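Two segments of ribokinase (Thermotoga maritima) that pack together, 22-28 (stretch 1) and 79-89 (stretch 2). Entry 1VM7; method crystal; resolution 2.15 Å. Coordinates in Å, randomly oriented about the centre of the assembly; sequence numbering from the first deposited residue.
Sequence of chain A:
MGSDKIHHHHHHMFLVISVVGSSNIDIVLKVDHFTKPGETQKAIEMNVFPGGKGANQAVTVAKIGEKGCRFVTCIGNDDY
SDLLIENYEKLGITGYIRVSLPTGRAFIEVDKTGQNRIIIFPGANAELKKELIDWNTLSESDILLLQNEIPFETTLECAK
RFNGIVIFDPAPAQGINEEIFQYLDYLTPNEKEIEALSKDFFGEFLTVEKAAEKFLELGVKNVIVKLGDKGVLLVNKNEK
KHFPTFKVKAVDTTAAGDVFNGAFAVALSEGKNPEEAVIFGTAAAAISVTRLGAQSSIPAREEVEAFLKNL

Stretch 1 (22-28) SSNIDIV
Stretch 2 (79-89) DYSDLLIENYE

Stretch 1 runs as an extended strand from N24 to V28, continuing later in the chain. Its phi/psi pairs are N24 -138/147°, I25 -97/126°, D26 -97/118°, I27 -105/107° and V28 -100/117°; S22 (-97/146°) and S23 (-126/129°) are equally extended. Stretch 2 is helical from D79 to E89 and also continues. Its phi values lie between -55 and -66° and its psi values between -38 and -51°, and the i to i+4 ladder is regular: L84 N donates to Y80 O at 2.9 Å, N87 N to L83 O at 3.0 Å and Y88 N to L84 O at 2.8 Å. At the start of the helix, D79 (chi1 44°, p) adds a weak hydrogen bond, Y80 N to D79 OD1 at 2.7 Å, with an angle at the hydrogen of only 121°.

The strand and helix axes approach to 9.5 Å, and their N-to-C directions make an angle of 112°, so the helix crosses the strand obliquely. The register is set by two CA-CA pairs: I25 CA to Y80 CA at 7.1 Å and S23 CA to L84 CA at 8.1 Å. Moving back along stretch 1 from I25 to S23 therefore corresponds to moving forward by one helical turn.

Alternation in the extended chain turns the CA-to-CB bonds of S23, I25 and I27 toward the helix, while those of S22 and N24 point away. On the helix, Y80, L84 and Y88 recur at intervals of four, and all three point toward stretch 1. The two stretches together bury 307 Å², of which I25 contributes the largest share, 82 Å².

I25 (chi1 -55°, chi2 -59°, both m) packs against two successive turns. I25 CG1 lies 3.5 Å from Y80 CB, and I25 CD1 reaches L84 CD2 at 3.9 Å. I25 CG2 sits 4.0 Å from the centroid of the Y80 ring and only 5° off the ring normal, which places this methyl almost directly over one face in a CH-pi contact. Y80 holds the ring there with chi1 -72° (m) and chi2 -32°. I27 (chi1 -60°, m; chi2 154°, t) meets the same ring less intimately: I27 CD1 is 4.1 Å from Y80 CE2, in an oblique position.

At the other end of the contact the chemistry becomes polar. S23 (chi1 -61°, m) places its CB 3.8 Å from L84 CD1, with L84 in the m, t rotamer (-67°, -176°). The S23 hydroxyl extends to the end of the Y88 side chain (chi1 -60°, m; chi2 -13°), where S23 OG and Y88 OH are hydrogen-bonded at 2.7 Å. The serine oxygen lies at the edge of the tyrosine ring, near its plane, and either hydroxyl could be the donor. S23 OG is also hydrogen-bonded elsewhere in the structure. This is the only hydrogen bond between the stretches; the other close contacts are between carbon atoms.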

# COMPACT_ATOMS: atom_id res chain seq x y z
N SER A 22 9.28 16.52 4.45
CA SER A 22 8.45 15.45 3.95
C SER A 22 7.49 14.86 5.01
O SER A 22 7.80 14.80 6.20
CB SER A 22 9.38 14.36 3.44
OG SER A 22 10.14 13.83 4.55
N SER A 23 6.31 14.46 4.54
CA SER A 23 5.33 13.69 5.32
C SER A 23 4.97 12.41 4.50
O SER A 23 4.64 12.53 3.32
CB SER A 23 4.02 14.45 5.51
OG SER A 23 4.18 15.65 6.21
N ASN A 24 5.03 11.23 5.11
CA ASN A 24 4.80 9.94 4.45
C ASN A 24 3.95 9.08 5.38
O ASN A 24 4.07 9.17 6.62
CB ASN A 24 6.18 9.30 4.24
CG ASN A 24 6.15 8.03 3.44
OD1 ASN A 24 5.97 8.04 2.19
ND2 ASN A 24 6.38 6.89 4.13
N ILE A 25 3.11 8.24 4.80
CA ILE A 25 2.47 7.15 5.50
C ILE A 25 3.30 5.93 5.19
O ILE A 25 3.50 5.63 4.02
CB ILE A 25 1.08 6.88 4.91
CG1 ILE A 25 0.25 8.16 4.92
CG2 ILE A 25 0.37 5.78 5.68
CD1 ILE A 25 0.06 8.76 6.29
N ASP A 26 3.75 5.22 6.22
CA ASP A 26 4.44 3.95 6.01
C ASP A 26 3.45 2.81 6.17
O ASP A 26 2.88 2.61 7.25
CB ASP A 26 5.60 3.80 6.99
CG ASP A 26 6.73 4.73 6.67
OD1 ASP A 26 6.95 4.99 5.50
OD2 ASP A 26 7.42 5.18 7.59
N ILE A 27 3.27 2.07 5.08
CA ILE A 27 2.31 0.97 5.03
C ILE A 27 3.09 -0.33 5.09
O ILE A 27 3.77 -0.71 4.13
CB ILE A 27 1.39 1.04 3.76
CG1 ILE A 27 0.60 2.35 3.77
CG2 ILE A 27 0.43 -0.14 3.69
CD1 ILE A 27 0.20 2.80 2.40
N VAL A 28 3.01 -1.01 6.25
CA VAL A 28 3.86 -2.16 6.48
C VAL A 28 3.01 -3.39 6.22
O VAL A 28 2.01 -3.62 6.91
CB VAL A 28 4.45 -2.19 7.90
CG1 VAL A 28 5.32 -3.44 8.10
CG2 VAL A 28 5.27 -0.92 8.14
N ASP A 79 -7.76 10.50 3.21
CA ASP A 79 -7.89 10.02 4.56
C ASP A 79 -6.53 10.03 5.31
O ASP A 79 -6.46 10.39 6.49
CB ASP A 79 -8.56 8.63 4.55
CG ASP A 79 -8.00 7.71 3.46
OD1 ASP A 79 -6.80 7.88 3.06
OD2 ASP A 79 -8.76 6.83 3.00
N TYR A 80 -5.45 9.69 4.62
CA TYR A 80 -4.18 9.71 5.27
C TYR A 80 -3.79 11.15 5.63
O TYR A 80 -3.24 11.40 6.71
CB TYR A 80 -3.12 8.99 4.43
CG TYR A 80 -3.27 7.46 4.39
CD1 TYR A 80 -3.78 6.74 5.48
CD2 TYR A 80 -2.81 6.72 3.31
CE1 TYR A 80 -3.91 5.32 5.45
CE2 TYR A 80 -2.94 5.29 3.28
CZ TYR A 80 -3.48 4.61 4.35
OH TYR A 80 -3.60 3.22 4.30
N SER A 81 -4.05 12.10 4.74
CA SER A 81 -3.74 13.50 5.06
C SER A 81 -4.55 13.95 6.31
O SER A 81 -4.01 14.58 7.23
CB SER A 81 -3.99 14.43 3.85
OG SER A 81 -5.36 14.65 3.63
N ASP A 82 -5.81 13.55 6.38
CA ASP A 82 -6.63 13.80 7.57
C ASP A 82 -6.00 13.25 8.82
O ASP A 82 -5.97 13.94 9.82
CB ASP A 82 -8.04 13.23 7.44
CG ASP A 82 -8.84 13.91 6.35
OD1 ASP A 82 -8.50 15.04 6.01
OD2 ASP A 82 -9.78 13.29 5.84
N LEU A 83 -5.50 12.02 8.76
CA LEU A 83 -4.82 11.44 9.92
C LEU A 83 -3.57 12.24 10.30
O LEU A 83 -3.31 12.46 11.50
CB LEU A 83 -4.53 9.94 9.71
CG LEU A 83 -5.86 9.13 9.68
CD1 LEU A 83 -5.72 7.73 9.03
CD2 LEU A 83 -6.52 9.04 11.07
N LEU A 84 -2.79 12.65 9.29
CA LEU A 84 -1.58 13.45 9.57
C LEU A 84 -1.94 14.83 10.16
O LEU A 84 -1.29 15.33 11.06
CB LEU A 84 -0.75 13.62 8.33
CG LEU A 84 -0.10 12.35 7.76
CD1 LEU A 84 0.74 12.78 6.59
CD2 LEU A 84 0.70 11.63 8.79
N ILE A 85 -3.00 15.44 9.66
CA ILE A 85 -3.47 16.72 10.20
C ILE A 85 -3.88 16.58 11.68
O ILE A 85 -3.47 17.41 12.52
CB ILE A 85 -4.56 17.31 9.32
CG1 ILE A 85 -3.94 17.78 8.01
CG2 ILE A 85 -5.30 18.47 10.01
CD1 ILE A 85 -4.94 18.14 6.97
N GLU A 86 -4.60 15.51 12.01
CA GLU A 86 -4.95 15.26 13.41
C GLU A 86 -3.72 15.15 14.25
O GLU A 86 -3.68 15.70 15.35
CB GLU A 86 -5.75 13.97 13.65
CG GLU A 86 -6.70 13.60 12.58
CD GLU A 86 -7.65 12.45 12.99
OE1 GLU A 86 -7.48 11.92 14.15
OE2 GLU A 86 -8.54 12.12 12.15
N ASN A 87 -2.74 14.40 13.78
CA ASN A 87 -1.49 14.22 14.53
C ASN A 87 -0.84 15.58 14.71
O ASN A 87 -0.45 15.94 15.80
CB ASN A 87 -0.50 13.31 13.80
CG ASN A 87 -1.00 11.87 13.65
OD1 ASN A 87 -1.99 11.47 14.28
ND2 ASN A 87 -0.31 11.08 12.80
N TYR A 88 -0.74 16.33 13.61
CA TYR A 88 -0.04 17.62 13.62
C TYR A 88 -0.73 18.63 14.54
O TYR A 88 -0.05 19.26 15.36
CB TYR A 88 0.18 18.17 12.20
CG TYR A 88 1.02 17.30 11.27
CD1 TYR A 88 1.78 16.22 11.74
CD2 TYR A 88 1.07 17.56 9.88
CE1 TYR A 88 2.52 15.45 10.88
CE2 TYR A 88 1.79 16.77 9.01
CZ TYR A 88 2.53 15.72 9.51
OH TYR A 88 3.24 14.90 8.67
N GLU A 89 -2.06 18.71 14.44
CA GLU A 89 -2.90 19.61 15.22
C GLU A 89 -2.73 19.38 16.71
O GLU A 89 -2.53 20.34 17.45
CB GLU A 89 -4.39 19.40 14.89
CG GLU A 89 -4.89 19.94 13.58
CD GLU A 89 -6.37 19.56 13.26
OE1 GLU A 89 -7.01 18.74 14.02
OE2 GLU A 89 -6.90 20.12 12.23